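Phosphoribosylaminoimidazole carboxylase, ATPase subunit (Thermus thermophilus, PDB 3AW8) probably catalyses the ATP-dependent carboxylation of 5-aminoimidazole ribonucleotide with bicarbonate to N5-carboxyaminoimidazole ribonucleotide, a step of de novo purine biosynthesis. Local coordinates at residues 179-184 with 195-201. Numbering follows the deposited sequence.
Sequences REVSLL and FYPLVEN. With AMP (adenosine monophosphate), chain C.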
loop_
_atom_site.group_PDB
_atom_site.type_symbol
_atom_site.label_atom_id
_atom_site.label_comp_id
_atom_site.label_asym_id
_atom_site.label_seq_id
_atom_site.Cartn_x
_atom_site.Cartn_y
_atom_site.Cartn_z
ATOM N N ARG A 179 -11.231 7.482 28.921
ATOM C CA ARG A 179 -10.334 6.865 27.954
ATOM C C ARG A 179 -9.438 7.926 27.329
ATOM O O ARG A 179 -9.601 9.127 27.570
ATOM C CB ARG A 179 -11.129 6.179 26.843
ATOM C CG ARG A 179 -11.928 7.148 25.986
ATOM C CD ARG A 179 -12.689 6.430 24.887
ATOM N NE ARG A 179 -13.582 7.349 24.194
ATOM C CZ ARG A 179 -14.390 7.000 23.200
ATOM N NH1 ARG A 179 -15.171 7.911 22.626
ATOM N NH2 ARG A 179 -14.415 5.739 22.782
ATOM N N GLU A 180 -8.486 7.459 26.532
ATOM C CA GLU A 180 -7.571 8.331 25.827
ATOM C C GLU A 180 -7.964 8.251 24.361
ATOM O O GLU A 180 -8.300 7.180 23.859
ATOM C CB GLU A 180 -6.126 7.864 26.023
ATOM C CG GLU A 180 -5.511 8.348 27.326
ATOM C CD GLU A 180 -4.092 7.859 27.532
ATOM O OE1 GLU A 180 -3.916 6.717 28.014
ATOM O OE2 GLU A 180 -3.147 8.614 27.206
ATOM N N VAL A 181 -7.967 9.389 23.684
ATOM C CA VAL A 181 -8.309 9.408 22.274
ATOM C C VAL A 181 -7.367 10.361 21.559
ATOM O O VAL A 181 -6.672 11.151 22.194
ATOM C CB VAL A 181 -9.790 9.845 22.041
ATOM C CG1 VAL A 181 -10.730 8.858 22.722
ATOM C CG2 VAL A 181 -10.024 11.262 22.550
ATOM N N SER A 182 -7.321 10.273 20.237
ATOM C CA SER A 182 -6.456 11.158 19.471
ATOM C C SER A 182 -7.137 11.498 18.168
ATOM O O SER A 182 -7.960 10.731 17.667
ATOM C CB SER A 182 -5.104 10.494 19.189
ATOM O OG SER A 182 -5.237 9.464 18.234
ATOM N N LEU A 183 -6.801 12.659 17.627
ATOM C CA LEU A 183 -7.385 13.094 16.371
ATOM C C LEU A 183 -6.279 13.436 15.391
ATOM O O LEU A 183 -5.488 14.347 15.635
ATOM C CB LEU A 183 -8.274 14.323 16.589
ATOM C CG LEU A 183 -8.909 14.872 15.308
ATOM C CD1 LEU A 183 -10.415 14.776 15.411
ATOM C CD2 LEU A 183 -8.479 16.307 15.081
ATOM N N LEU A 184 -6.200 12.690 14.298
ATOM C CA LEU A 184 -5.195 12.976 13.291
ATOM C C LEU A 184 -5.820 14.009 12.360
ATOM O O LEU A 184 -6.921 13.812 11.854
ATOM C CB LEU A 184 -4.819 11.713 12.503
ATOM C CG LEU A 184 -4.096 10.576 13.231
ATOM C CD1 LEU A 184 -2.997 11.157 14.088
ATOM C CD2 LEU A 184 -5.062 9.788 14.101
ATOM N N PHE A 195 -9.933 15.948 8.417
ATOM C CA PHE A 195 -9.858 15.331 9.740
ATOM C C PHE A 195 -10.273 13.866 9.703
ATOM O O PHE A 195 -11.212 13.497 8.990
ATOM C CB PHE A 195 -10.762 16.097 10.715
ATOM C CG PHE A 195 -10.498 17.578 10.742
ATOM C CD1 PHE A 195 -9.637 18.130 11.685
ATOM C CD2 PHE A 195 -11.047 18.411 9.770
ATOM C CE1 PHE A 195 -9.323 19.489 11.653
ATOM C CE2 PHE A 195 -10.735 19.767 9.733
ATOM C CZ PHE A 195 -9.871 20.307 10.675
ATOM N N TYR A 196 -9.569 13.035 10.469
ATOM C CA TYR A 196 -9.866 11.605 10.540
ATOM C C TYR A 196 -10.795 11.374 11.710
ATOM O O TYR A 196 -10.887 12.202 12.609
ATOM C CB TYR A 196 -8.584 10.784 10.778
ATOM C CG TYR A 196 -7.715 10.620 9.563
ATOM C CD1 TYR A 196 -7.926 9.572 8.663
ATOM C CD2 TYR A 196 -6.720 11.555 9.268
ATOM C CE1 TYR A 196 -7.165 9.466 7.486
ATOM C CE2 TYR A 196 -5.964 11.463 8.103
ATOM C CZ TYR A 196 -6.194 10.424 7.215
ATOM O OH TYR A 196 -5.500 10.394 6.034
ATOM N N PRO A 197 -11.506 10.243 11.717
ATOM C CA PRO A 197 -12.398 9.997 12.849
ATOM C C PRO A 197 -11.538 9.979 14.112
ATOM O O PRO A 197 -10.342 9.708 14.039
ATOM C CB PRO A 197 -12.968 8.615 12.538
ATOM C CG PRO A 197 -12.981 8.591 11.042
ATOM C CD PRO A 197 -11.655 9.203 10.686
ATOM N N LEU A 198 -12.128 10.288 15.260
ATOM C CA LEU A 198 -11.373 10.245 16.500
ATOM C C LEU A 198 -10.951 8.797 16.625
ATOM O O LEU A 198 -11.544 7.927 15.996
ATOM C CB LEU A 198 -12.248 10.639 17.698
ATOM C CG LEU A 198 -12.419 12.131 18.011
ATOM C CD1 LEU A 198 -13.433 12.297 19.125
ATOM C CD2 LEU A 198 -11.081 12.740 18.425
ATOM N N VAL A 199 -9.931 8.531 17.429
ATOM C CA VAL A 199 -9.452 7.172 17.604
ATOM C C VAL A 199 -9.239 6.929 19.090
ATOM O O VAL A 199 -8.756 7.812 19.801
ATOM C CB VAL A 199 -8.106 6.959 16.844
ATOM C CG1 VAL A 199 -7.576 5.547 17.077
ATOM C CG2 VAL A 199 -8.305 7.207 15.358
ATOM N N GLU A 200 -9.615 5.743 19.563
ATOM C CA GLU A 200 -9.421 5.412 20.965
ATOM C C GLU A 200 -8.108 4.657 21.103
ATOM O O GLU A 200 -7.915 3.609 20.479
ATOM C CB GLU A 200 -10.568 4.552 21.488
ATOM C CG GLU A 200 -10.253 3.904 22.822
ATOM C CD GLU A 200 -11.431 3.185 23.421
ATOM O OE1 GLU A 200 -11.200 2.348 24.325
ATOM O OE2 GLU A 200 -12.579 3.464 22.997
ATOM N N ASN A 201 -7.210 5.183 21.926
ATOM C CA ASN A 201 -5.906 4.556 22.111
ATOM C C ASN A 201 -5.735 4.006 23.517
ATOM O O ASN A 201 -6.095 4.655 24.490
ATOM C CB ASN A 201 -4.803 5.576 21.812
ATOM C CG ASN A 201 -5.094 6.387 20.567
ATOM O OD1 ASN A 201 -5.134 7.620 20.608
ATOM N ND2 ASN A 201 -5.314 5.696 19.450
HETATM P P AMP C . 3.581 10.442 27.881
HETATM O O1P AMP C . 3.493 10.129 26.429
HETATM O O2P AMP C . 2.586 11.668 28.229
HETATM O O3P AMP C . 5.094 10.850 28.250
HETATM O "O5'" AMP C . 3.165 9.134 28.753
HETATM C "C5'" AMP C . 1.798 8.796 28.453
HETATM C "C4'" AMP C . 1.289 7.748 29.463
HETATM O "O4'" AMP C . 1.234 8.296 30.821
HETATM C "C3'" AMP C . -0.129 7.263 29.111
HETATM O "O3'" AMP C . -0.232 5.845 29.294
HETATM C "C2'" AMP C . -1.059 8.047 30.049
HETATM O "O2'" AMP C . -2.168 7.241 30.470
HETATM C "C1'" AMP C . -0.163 8.479 31.232
HETATM N N9 AMP C . -0.418 9.896 31.592
HETATM C C8 AMP C . 0.226 10.999 31.090
HETATM N N7 AMP C . -0.246 12.088 31.625
HETATM C C5 AMP C . -1.219 11.769 32.502
HETATM C C6 AMP C . -2.076 12.506 33.364
HETATM N N6 AMP C . -2.002 13.887 33.418
HETATM N N1 AMP C . -2.965 11.832 34.131
HETATM C C2 AMP C . -3.052 10.494 34.094
HETATM N N3 AMP C . -2.264 9.766 33.297
HETATM C C4 AMP C . -1.347 10.351 32.496
HETATM O O HOH W 1 -8.155 4.693 26.129
#
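R179 NH2 forms a salt bridge with E200 OE2 at 2.9 Å. R179 NE also hydrogen-bonds Q249 OE1, and E200 OE1 forms a salt bridge with R202 NE. Backbone hydrogen bonds join the two antiparallel strands. S182 N donates to V199 O (2.9 Å), and V199 N returns a bond to S182 O (3.0 Å). N201 N reaches E180 O (3.0 Å), and Y196 N donates to L184 O (3.1 Å). A water accepts from E180 N (2.8 Å) and donates to N201 O (2.6 Å), bridging the two strands. The side chain of E180 turns to AMP: E180 OE1 accepts a hydrogen bond from O2' of AMP (3.1 Å), so this hairpin of the ATP-grasp domain contributes directly to ribose binding. Apolar packing follows. L183 CD1 meets L198 CD2 at 3.7 Å, and L184 CB meets Y196 CD2 at 3.8 Å. L183 and F195 also touch each other and lie against helix 220-237. Strand 241-250 flanks 179-184, while strand 207-213 pairs with the 195-201 side, placing the hairpin inside the large antiparallel sheet.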